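Local coordinates for enoyl-CoA hydratase/isomerase family protein (Mycobacterium tuberculosis, PDB 4FN7) that probably hydrates the double bond of unsaturated acyl-CoA thioesters in lipid metabolism, at residues 76-90 with 215-229. Numbering follows the deposited sequence.
Sequences IDMLRGGFELAYRLL and LTAIRAGIDGIAAEF
Y87 and I222 interlock as knobs into holes where helix 73-90 of the crotonase fold runs nearly antiparallel (166°) to helix 200-223, near the C-terminus, their segment axes 9.6 Å apart. Y87 enters among L215, I218, R219 and I222, while I222 fits among R80, F83, E84 and Y87. Past G224, I225 repeats the pattern between I76, L79, R80 and F83.

The Y87 ring is sandwiched. L215 CD2 makes a CH-pi contact on one face, and on the other R219 forms a cation-pi pair, its CZ 4.4 Å from the ring centroid and its NH2 over the centre. Near the chain end, I76 CG1 lies over the F229 ring, 3.7 Å from F229 CD2, and L79 CD2 meets the ring edge.

Apolar packing fills the inner side: L90 CD1 reaches I218 CD1 at 3.6 Å, and F83 CB rests on I222 CG1. Beyond this layer, F83 also touches helices 107-112 and 139-148.

Charged side chains lie along the more exposed side. Water 1 accepts from R80 NH1 and A226 N and donates to D223 O. Bends at chi2 and chi3 bring R219 to the Y87 face edge first, NH2 leading, and set up an end-on, two-nitrogen salt bridge to E84, the carboxylate and guanidinium planes 19° apart. The E84 carboxylate uses both syn lone pairs, OE1 taking R219 NH1 and OE2 taking R219 NH2, each at 2.8 Å.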
ATOM      1  N   ILE A  76     -23.364  14.509 -14.843  1.00 15.07           N
ATOM      2  CA  ILE A  76     -22.063  14.481 -15.511  1.00 15.76           C
ATOM      3  C   ILE A  76     -21.259  15.729 -15.157  1.00 14.44           C
ATOM      4  O   ILE A  76     -20.088  15.651 -14.786  1.00 15.01           O
ATOM      5  CB  ILE A  76     -22.219  14.402 -17.044  1.00 18.56           C
ATOM      6  CG1 ILE A  76     -22.725  13.019 -17.458  1.00 19.93           C
ATOM      7  CG2 ILE A  76     -20.902  14.703 -17.737  1.00 18.33           C
ATOM      8  CD1 ILE A  76     -23.104  12.915 -18.935  1.00 21.05           C
ATOM      9  N   ASP A  77     -21.893  16.887 -15.281  1.00 13.67           N
ATOM     10  CA  ASP A  77     -21.220  18.147 -14.982  1.00 14.84           C
ATOM     11  C   ASP A  77     -20.776  18.236 -13.526  1.00 11.81           C
ATOM     12  O   ASP A  77     -19.681  18.715 -13.240  1.00 12.46           O
ATOM     13  CB  ASP A  77     -22.127  19.332 -15.318  1.00 17.44           C
ATOM     14  CG  ASP A  77     -22.363  19.487 -16.809  1.00 21.34           C
ATOM     15  OD1 ASP A  77     -21.595  18.906 -17.602  1.00 23.46           O
ATOM     16  OD2 ASP A  77     -23.314  20.205 -17.187  1.00 23.81           O
ATOM     17  N   MET A  78     -21.626  17.784 -12.604  1.00 12.89           N
ATOM     18  CA  MET A  78     -21.288  17.820 -11.183  1.00 11.76           C
ATOM     19  C   MET A  78     -20.122  16.888 -10.872  1.00 10.84           C
ATOM     20  O   MET A  78     -19.200  17.261 -10.144  1.00 10.62           O
ATOM     21  CB  MET A  78     -22.497  17.473 -10.310  1.00 12.26           C
ATOM     22  CG  MET A  78     -22.177  17.446  -8.825  1.00 13.03           C
ATOM     23  SD  MET A  78     -23.626  17.119  -7.812  1.00 13.60           S
ATOM     24  CE  MET A  78     -24.054  15.475  -8.398  1.00 15.30           C
ATOM     25  N   LEU A  79     -20.147  15.684 -11.437  1.00 11.45           N
ATOM     26  CA  LEU A  79     -19.060  14.740 -11.220  1.00 10.81           C
ATOM     27  C   LEU A  79     -17.761  15.245 -11.832  1.00 11.41           C
ATOM     28  O   LEU A  79     -16.721  15.220 -11.184  1.00 11.27           O
ATOM     29  CB  LEU A  79     -19.416  13.354 -11.757  1.00 13.75           C
ATOM     30  CG  LEU A  79     -19.991  12.402 -10.700  1.00 15.88           C
ATOM     31  CD1 LEU A  79     -21.228  12.997 -10.038  1.00 17.41           C
ATOM     32  CD2 LEU A  79     -20.293  11.049 -11.318  1.00 18.68           C
ATOM     33  N   ARG A  80     -17.818  15.727 -13.069  1.00 11.45           N
ATOM     34  CA  ARG A  80     -16.610  16.278 -13.686  1.00 12.36           C
ATOM     35  C   ARG A  80     -16.031  17.417 -12.850  1.00 11.61           C
ATOM     36  O   ARG A  80     -14.824  17.484 -12.635  1.00 11.65           O
ATOM     37  CB  ARG A  80     -16.879  16.756 -15.117  1.00 16.16           C
ATOM     38  CG  ARG A  80     -16.972  15.638 -16.142  1.00 19.05           C
ATOM     39  CD  ARG A  80     -17.452  16.162 -17.491  1.00 23.38           C
ATOM     40  NE  ARG A  80     -16.584  17.209 -18.018  1.00 27.78           N
ATOM     41  CZ  ARG A  80     -15.527  16.985 -18.793  1.00 31.22           C
ATOM     42  NH1 ARG A  80     -15.201  15.745 -19.139  1.00 31.94           N
ATOM     43  NH2 ARG A  80     -14.795  18.002 -19.226  1.00 33.23           N
ATOM     44  N   GLY A  81     -16.892  18.312 -12.373  1.00 11.71           N
ATOM     45  CA  GLY A  81     -16.422  19.439 -11.584  1.00 11.85           C
ATOM     46  C   GLY A  81     -15.777  19.005 -10.282  1.00  9.97           C
ATOM     47  O   GLY A  81     -14.780  19.584  -9.840  1.00 11.30           O
ATOM     48  N   GLY A  82     -16.339  17.974  -9.659  1.00  9.92           N
ATOM     49  CA  GLY A  82     -15.817  17.479  -8.399  1.00 11.43           C
ATOM     50  C   GLY A  82     -14.448  16.860  -8.590  1.00  9.80           C
ATOM     51  O   GLY A  82     -13.518  17.099  -7.820  1.00  9.71           O
ATOM     52  N   PHE A  83     -14.317  16.054  -9.632  1.00  9.56           N
ATOM     53  CA  PHE A  83     -13.042  15.404  -9.880  1.00  9.29           C
ATOM     54  C   PHE A  83     -11.989  16.361 -10.426  1.00  9.60           C
ATOM     55  O   PHE A  83     -10.803  16.185 -10.168  1.00 10.27           O
ATOM     56  CB  PHE A  83     -13.237  14.166 -10.754  1.00 10.60           C
ATOM     57  CG  PHE A  83     -14.114  13.135 -10.110  1.00 11.06           C
ATOM     58  CD1 PHE A  83     -13.886  12.753  -8.800  1.00 12.98           C
ATOM     59  CD2 PHE A  83     -15.189  12.590 -10.786  1.00 12.37           C
ATOM     60  CE1 PHE A  83     -14.695  11.813  -8.179  1.00 14.14           C
ATOM     61  CE2 PHE A  83     -16.005  11.651 -10.171  1.00 13.64           C
ATOM     62  CZ  PHE A  83     -15.758  11.266  -8.867  1.00 13.89           C
ATOM     63  N   GLU A  84     -12.427  17.399 -11.132  1.00  9.76           N
ATOM     64  CA  GLU A  84     -11.511  18.460 -11.547  1.00 10.97           C
ATOM     65  C   GLU A  84     -10.963  19.219 -10.334  1.00  9.46           C
ATOM     66  O   GLU A  84      -9.781  19.562 -10.283  1.00 10.92           O
ATOM     67  CB  GLU A  84     -12.197  19.436 -12.503  1.00 12.49           C
ATOM     68  CG  GLU A  84     -11.222  20.375 -13.177  1.00 18.41           C
ATOM     69  CD  GLU A  84     -10.264  19.627 -14.077  1.00 22.55           C
ATOM     70  OE1 GLU A  84     -10.743  18.858 -14.936  1.00 23.79           O
ATOM     71  OE2 GLU A  84      -9.037  19.798 -13.924  1.00 25.76           O
ATOM     72  N   LEU A  85     -11.828  19.485  -9.362  1.00  9.08           N
ATOM     73  CA  LEU A  85     -11.405  20.086  -8.103  1.00  9.21           C
ATOM     74  C   LEU A  85     -10.376  19.193  -7.399  1.00  9.45           C
ATOM     75  O   LEU A  85      -9.364  19.673  -6.889  1.00  9.87           O
ATOM     76  CB  LEU A  85     -12.620  20.322  -7.206  1.00 12.58           C
ATOM     77  CG  LEU A  85     -12.368  21.032  -5.886  1.00 18.61           C
ATOM     78  CD1 LEU A  85     -11.762  22.406  -6.133  1.00 17.81           C
ATOM     79  CD2 LEU A  85     -13.674  21.153  -5.125  1.00 20.47           C
ATOM     80  N   ALA A  86     -10.628  17.889  -7.377  1.00  9.19           N
ATOM     81  CA  ALA A  86      -9.666  16.958  -6.804  1.00  9.40           C
ATOM     82  C   ALA A  86      -8.324  17.039  -7.532  1.00  9.42           C
ATOM     83  O   ALA A  86      -7.272  17.088  -6.905  1.00  9.51           O
ATOM     84  CB  ALA A  86     -10.213  15.529  -6.838  1.00 10.46           C
ATOM     85  N   TYR A  87      -8.368  17.059  -8.860  1.00  8.93           N
ATOM     86  CA  TYR A  87      -7.149  17.185  -9.645  1.00  9.80           C
ATOM     87  C   TYR A  87      -6.413  18.483  -9.283  1.00  8.53           C
ATOM     88  O   TYR A  87      -5.193  18.492  -9.089  1.00  9.89           O
ATOM     89  CB  TYR A  87      -7.475  17.149 -11.141  1.00 10.42           C
ATOM     90  CG  TYR A  87      -6.258  17.100 -12.031  1.00  9.88           C
ATOM     91  CD1 TYR A  87      -5.848  15.908 -12.617  1.00 12.39           C
ATOM     92  CD2 TYR A  87      -5.512  18.249 -12.287  1.00 11.81           C
ATOM     93  CE1 TYR A  87      -4.727  15.861 -13.438  1.00 14.03           C
ATOM     94  CE2 TYR A  87      -4.394  18.211 -13.101  1.00 13.80           C
ATOM     95  CZ  TYR A  87      -4.004  17.017 -13.673  1.00 14.46           C
ATOM     96  OH  TYR A  87      -2.886  16.993 -14.476  1.00 17.55           O
ATOM     97  N   ARG A  88      -7.164  19.575  -9.192  1.00  9.14           N
ATOM     98  CA  ARG A  88      -6.593  20.882  -8.866  1.00  8.99           C
ATOM     99  C   ARG A  88      -5.874  20.856  -7.523  1.00  8.68           C
ATOM    100  O   ARG A  88      -4.771  21.385  -7.384  1.00 10.06           O
ATOM    101  CB  ARG A  88      -7.683  21.954  -8.851  1.00  9.66           C
ATOM    102  CG  ARG A  88      -7.138  23.356  -8.683  1.00  9.55           C
ATOM    103  CD  ARG A  88      -8.241  24.392  -8.701  1.00 11.12           C
ATOM    104  NE  ARG A  88      -7.654  25.730  -8.632  1.00 10.85           N
ATOM    105  CZ  ARG A  88      -8.345  26.861  -8.550  1.00 10.78           C
ATOM    106  NH1 ARG A  88      -9.668  26.844  -8.510  1.00 11.73           N
ATOM    107  NH2 ARG A  88      -7.694  28.012  -8.497  1.00 12.61           N
ATOM    108  N   LEU A  89      -6.485  20.221  -6.530  1.00  8.98           N
ATOM    109  CA  LEU A  89      -5.889  20.181  -5.205  1.00  8.79           C
ATOM    110  C   LEU A  89      -4.716  19.211  -5.099  1.00  7.98           C
ATOM    111  O   LEU A  89      -3.729  19.511  -4.438  1.00  9.13           O
ATOM    112  CB  LEU A  89      -6.951  19.882  -4.146  1.00  9.79           C
ATOM    113  CG  LEU A  89      -7.890  21.072  -3.911  1.00 10.61           C
ATOM    114  CD1 LEU A  89      -9.113  20.644  -3.119  1.00 12.54           C
ATOM    115  CD2 LEU A  89      -7.163  22.222  -3.209  1.00 12.08           C
ATOM    116  N   LEU A  90      -4.820  18.046  -5.738  1.00  8.39           N
ATOM    117  CA  LEU A  90      -3.727  17.076  -5.721  1.00  8.71           C
ATOM    118  C   LEU A  90      -2.488  17.615  -6.426  1.00  9.21           C
ATOM    119  O   LEU A  90      -1.373  17.198  -6.127  1.00  9.99           O
ATOM    120  CB  LEU A  90      -4.160  15.766  -6.379  1.00  9.18           C
ATOM    121  CG  LEU A  90      -4.957  14.800  -5.492  1.00 10.21           C
ATOM    122  CD1 LEU A  90      -5.577  13.684  -6.326  1.00 13.07           C
ATOM    123  CD2 LEU A  90      -4.109  14.224  -4.367  1.00 10.90           C
ATOM    124  N   LEU A 215      -2.565  11.245 -11.297  1.00 10.29           N
ATOM    125  CA  LEU A 215      -3.087  12.429 -11.975  1.00 10.87           C
ATOM    126  C   LEU A 215      -3.487  12.117 -13.417  1.00 11.30           C
ATOM    127  O   LEU A 215      -4.549  12.530 -13.878  1.00 11.67           O
ATOM    128  CB  LEU A 215      -2.074  13.577 -11.912  1.00 11.13           C
ATOM    129  CG  LEU A 215      -1.927  14.206 -10.524  1.00 12.21           C
ATOM    130  CD1 LEU A 215      -0.709  15.117 -10.428  1.00 13.68           C
ATOM    131  CD2 LEU A 215      -3.198  14.959 -10.149  1.00 13.44           C
ATOM    132  N   THR A 216      -2.643  11.375 -14.121  1.00 11.17           N
ATOM    133  CA  THR A 216      -2.956  10.971 -15.481  1.00 13.65           C
ATOM    134  C   THR A 216      -4.249  10.159 -15.517  1.00 13.29           C
ATOM    135  O   THR A 216      -5.104  10.362 -16.381  1.00 13.73           O
ATOM    136  CB  THR A 216      -1.801  10.154 -16.062  1.00 15.37           C
ATOM    137  OG1 THR A 216      -0.637  10.986 -16.137  1.00 16.33           O
ATOM    138  CG2 THR A 216      -2.140   9.629 -17.454  1.00 17.19           C
ATOM    139  N   ALA A 217      -4.400   9.248 -14.564  1.00 12.16           N
ATOM    140  CA  ALA A 217      -5.586   8.399 -14.519  1.00 13.17           C
ATOM    141  C   ALA A 217      -6.839   9.176 -14.096  1.00 13.17           C
ATOM    142  O   ALA A 217      -7.941   8.900 -14.570  1.00 13.84           O
ATOM    143  CB  ALA A 217      -5.357   7.204 -13.616  1.00 13.31           C
ATOM    144  N   ILE A 218      -6.674  10.147 -13.207  1.00 11.15           N
ATOM    145  CA  ILE A 218      -7.783  11.012 -12.830  1.00 11.08           C
ATOM    146  C   ILE A 218      -8.249  11.828 -14.034  1.00 11.63           C
ATOM    147  O   ILE A 218      -9.444  11.950 -14.280  1.00 12.82           O
ATOM    148  CB  ILE A 218      -7.403  11.916 -11.645  1.00 10.02           C
ATOM    149  CG1 ILE A 218      -7.260  11.066 -10.378  1.00 11.42           C
ATOM    150  CG2 ILE A 218      -8.445  12.998 -11.433  1.00 12.00           C
ATOM    151  CD1 ILE A 218      -6.571  11.775  -9.221  1.00 11.27           C
ATOM    152  N   ARG A 219      -7.301  12.361 -14.795  1.00 12.75           N
ATOM    153  CA  ARG A 219      -7.629  13.071 -16.023  1.00 14.66           C
ATOM    154  C   ARG A 219      -8.431  12.175 -16.966  1.00 15.08           C
ATOM    155  O   ARG A 219      -9.446  12.593 -17.521  1.00 16.00           O
ATOM    156  CB  ARG A 219      -6.353  13.558 -16.713  1.00 17.48           C
ATOM    157  CG  ARG A 219      -6.575  14.219 -18.058  1.00 20.61           C
ATOM    158  CD  ARG A 219      -7.498  15.417 -17.938  1.00 23.53           C
ATOM    159  NE  ARG A 219      -7.071  16.300 -16.860  1.00 23.75           N
ATOM    160  CZ  ARG A 219      -7.851  17.203 -16.276  1.00 23.28           C
ATOM    161  NH1 ARG A 219      -9.111  17.348 -16.667  1.00 24.26           N
ATOM    162  NH2 ARG A 219      -7.369  17.955 -15.295  1.00 22.08           N
ATOM    163  N   ALA A 220      -7.971  10.940 -17.149  1.00 14.59           N
ATOM    164  CA  ALA A 220      -8.687   9.996 -17.999  1.00 15.51           C
ATOM    165  C   ALA A 220     -10.085   9.742 -17.452  1.00 15.86           C
ATOM    166  O   ALA A 220     -11.042   9.598 -18.210  1.00 17.38           O
ATOM    167  CB  ALA A 220      -7.917   8.689 -18.115  1.00 16.09           C
ATOM    168  N   GLY A 221     -10.197   9.677 -16.130  1.00 16.00           N
ATOM    169  CA  GLY A 221     -11.474   9.436 -15.485  1.00 14.31           C
ATOM    170  C   GLY A 221     -12.443  10.588 -15.662  1.00 14.10           C
ATOM    171  O   GLY A 221     -13.648  10.387 -15.808  1.00 15.28           O
ATOM    172  N   ILE A 222     -11.917  11.807 -15.639  1.00 14.22           N
ATOM    173  CA  ILE A 222     -12.728  12.990 -15.873  1.00 14.48           C
ATOM    174  C   ILE A 222     -13.234  12.977 -17.312  1.00 16.69           C
ATOM    175  O   ILE A 222     -14.426  13.176 -17.571  1.00 15.93           O
ATOM    176  CB  ILE A 222     -11.920  14.279 -15.588  1.00 13.99           C
ATOM    177  CG1 ILE A 222     -11.644  14.408 -14.084  1.00 14.40           C
ATOM    178  CG2 ILE A 222     -12.657  15.503 -16.117  1.00 14.56           C
ATOM    179  CD1 ILE A 222     -10.604  15.456 -13.728  1.00 13.79           C
ATOM    180  N   ASP A 223     -12.324  12.718 -18.246  1.00 18.02           N
ATOM    181  CA  ASP A 223     -12.678  12.648 -19.658  1.00 20.14           C
ATOM    182  C   ASP A 223     -13.736  11.577 -19.921  1.00 21.06           C
ATOM    183  O   ASP A 223     -14.581  11.732 -20.801  1.00 23.27           O
ATOM    184  CB  ASP A 223     -11.435  12.381 -20.511  1.00 24.40           C
ATOM    185  CG  ASP A 223     -10.452  13.537 -20.483  1.00 29.72           C
ATOM    186  OD1 ASP A 223     -10.878  14.665 -20.159  1.00 31.69           O
ATOM    187  OD2 ASP A 223      -9.258  13.322 -20.788  1.00 32.60           O
ATOM    188  N   GLY A 224     -13.699  10.501 -19.140  1.00 18.60           N
ATOM    189  CA  GLY A 224     -14.581   9.367 -19.354  1.00 18.81           C
ATOM    190  C   GLY A 224     -15.929   9.405 -18.651  1.00 19.13           C
ATOM    191  O   GLY A 224     -16.721   8.473 -18.801  1.00 21.79           O
ATOM    192  N   ILE A 225     -16.211  10.470 -17.905  1.00 17.20           N
ATOM    193  CA  ILE A 225     -17.442  10.529 -17.122  1.00 18.09           C
ATOM    194  C   ILE A 225     -18.688  10.375 -17.986  1.00 18.21           C
ATOM    195  O   ILE A 225     -19.597   9.621 -17.639  1.00 19.46           O
ATOM    196  CB  ILE A 225     -17.559  11.831 -16.302  1.00 18.13           C
ATOM    197  CG1 ILE A 225     -16.564  11.829 -15.142  1.00 19.74           C
ATOM    198  CG2 ILE A 225     -18.979  11.989 -15.758  1.00 20.54           C
ATOM    199  CD1 ILE A 225     -16.805  10.734 -14.137  1.00 22.17           C
ATOM    200  N   ALA A 226     -18.744  11.095 -19.103  1.00 17.55           N
ATOM    201  CA  ALA A 226     -19.917  11.021 -19.970  1.00 20.84           C
ATOM    202  C   ALA A 226     -20.140   9.601 -20.485  1.00 25.66           C
ATOM    203  O   ALA A 226     -21.280   9.145 -20.593  1.00 27.85           O
ATOM    204  CB  ALA A 226     -19.797  12.003 -21.128  1.00 23.49           C
ATOM    205  N   ALA A 227     -19.054   8.903 -20.801  1.00 27.65           N
ATOM    206  CA  ALA A 227     -19.151   7.523 -21.267  1.00 31.03           C
ATOM    207  C   ALA A 227     -19.689   6.608 -20.169  1.00 33.26           C
ATOM    208  O   ALA A 227     -20.407   5.644 -20.451  1.00 35.06           O
ATOM    209  CB  ALA A 227     -17.800   7.026 -21.762  1.00 30.89           C
ATOM    210  N   GLU A 228     -19.333   6.909 -18.923  1.00 35.75           N
ATOM    211  CA  GLU A 228     -19.837   6.150 -17.783  1.00 36.64           C
ATOM    212  C   GLU A 228     -21.352   6.275 -17.693  1.00 39.33           C
ATOM    213  O   GLU A 228     -22.026   5.394 -17.158  1.00 41.59           O
ATOM    214  CB  GLU A 228     -19.198   6.620 -16.472  1.00 34.56           C
ATOM    215  CG  GLU A 228     -17.764   6.155 -16.249  1.00 32.12           C
ATOM    216  CD  GLU A 228     -17.382   6.149 -14.774  1.00 28.99           C
ATOM    217  OE1 GLU A 228     -18.141   5.564 -13.969  1.00 29.29           O
ATOM    218  OE2 GLU A 228     -16.329   6.728 -14.419  1.00 23.22           O
ATOM    219  N   PHE A 229     -21.880   7.376 -18.219  1.00 39.21           N
ATOM    220  CA  PHE A 229     -23.319   7.608 -18.232  1.00 39.55           C
ATOM    221  C   PHE A 229     -23.947   7.136 -19.538  1.00 41.46           C
ATOM    222  O   PHE A 229     -25.091   7.472 -19.847  1.00 43.18           O
ATOM    223  CB  PHE A 229     -23.632   9.088 -17.992  1.00 38.13           C
ATOM    224  CG  PHE A 229     -23.589   9.489 -16.546  1.00 35.88           C
ATOM    225  CD1 PHE A 229     -24.759   9.636 -15.821  1.00 35.36           C
ATOM    226  CD2 PHE A 229     -22.380   9.708 -15.909  1.00 34.64           C
ATOM    227  CE1 PHE A 229     -24.726   9.999 -14.489  1.00 35.47           C
ATOM    228  CE2 PHE A 229     -22.340  10.073 -14.577  1.00 35.13           C
ATOM    229  CZ  PHE A 229     -23.515  10.217 -13.867  1.00 35.21           C
TER
HETATM  230  O   HOH W   1     -16.828  13.334 -19.864  0.86 23.80           O
HETATM  231  O   HOH W   2      -4.184  16.720 -17.134  0.91 35.37           O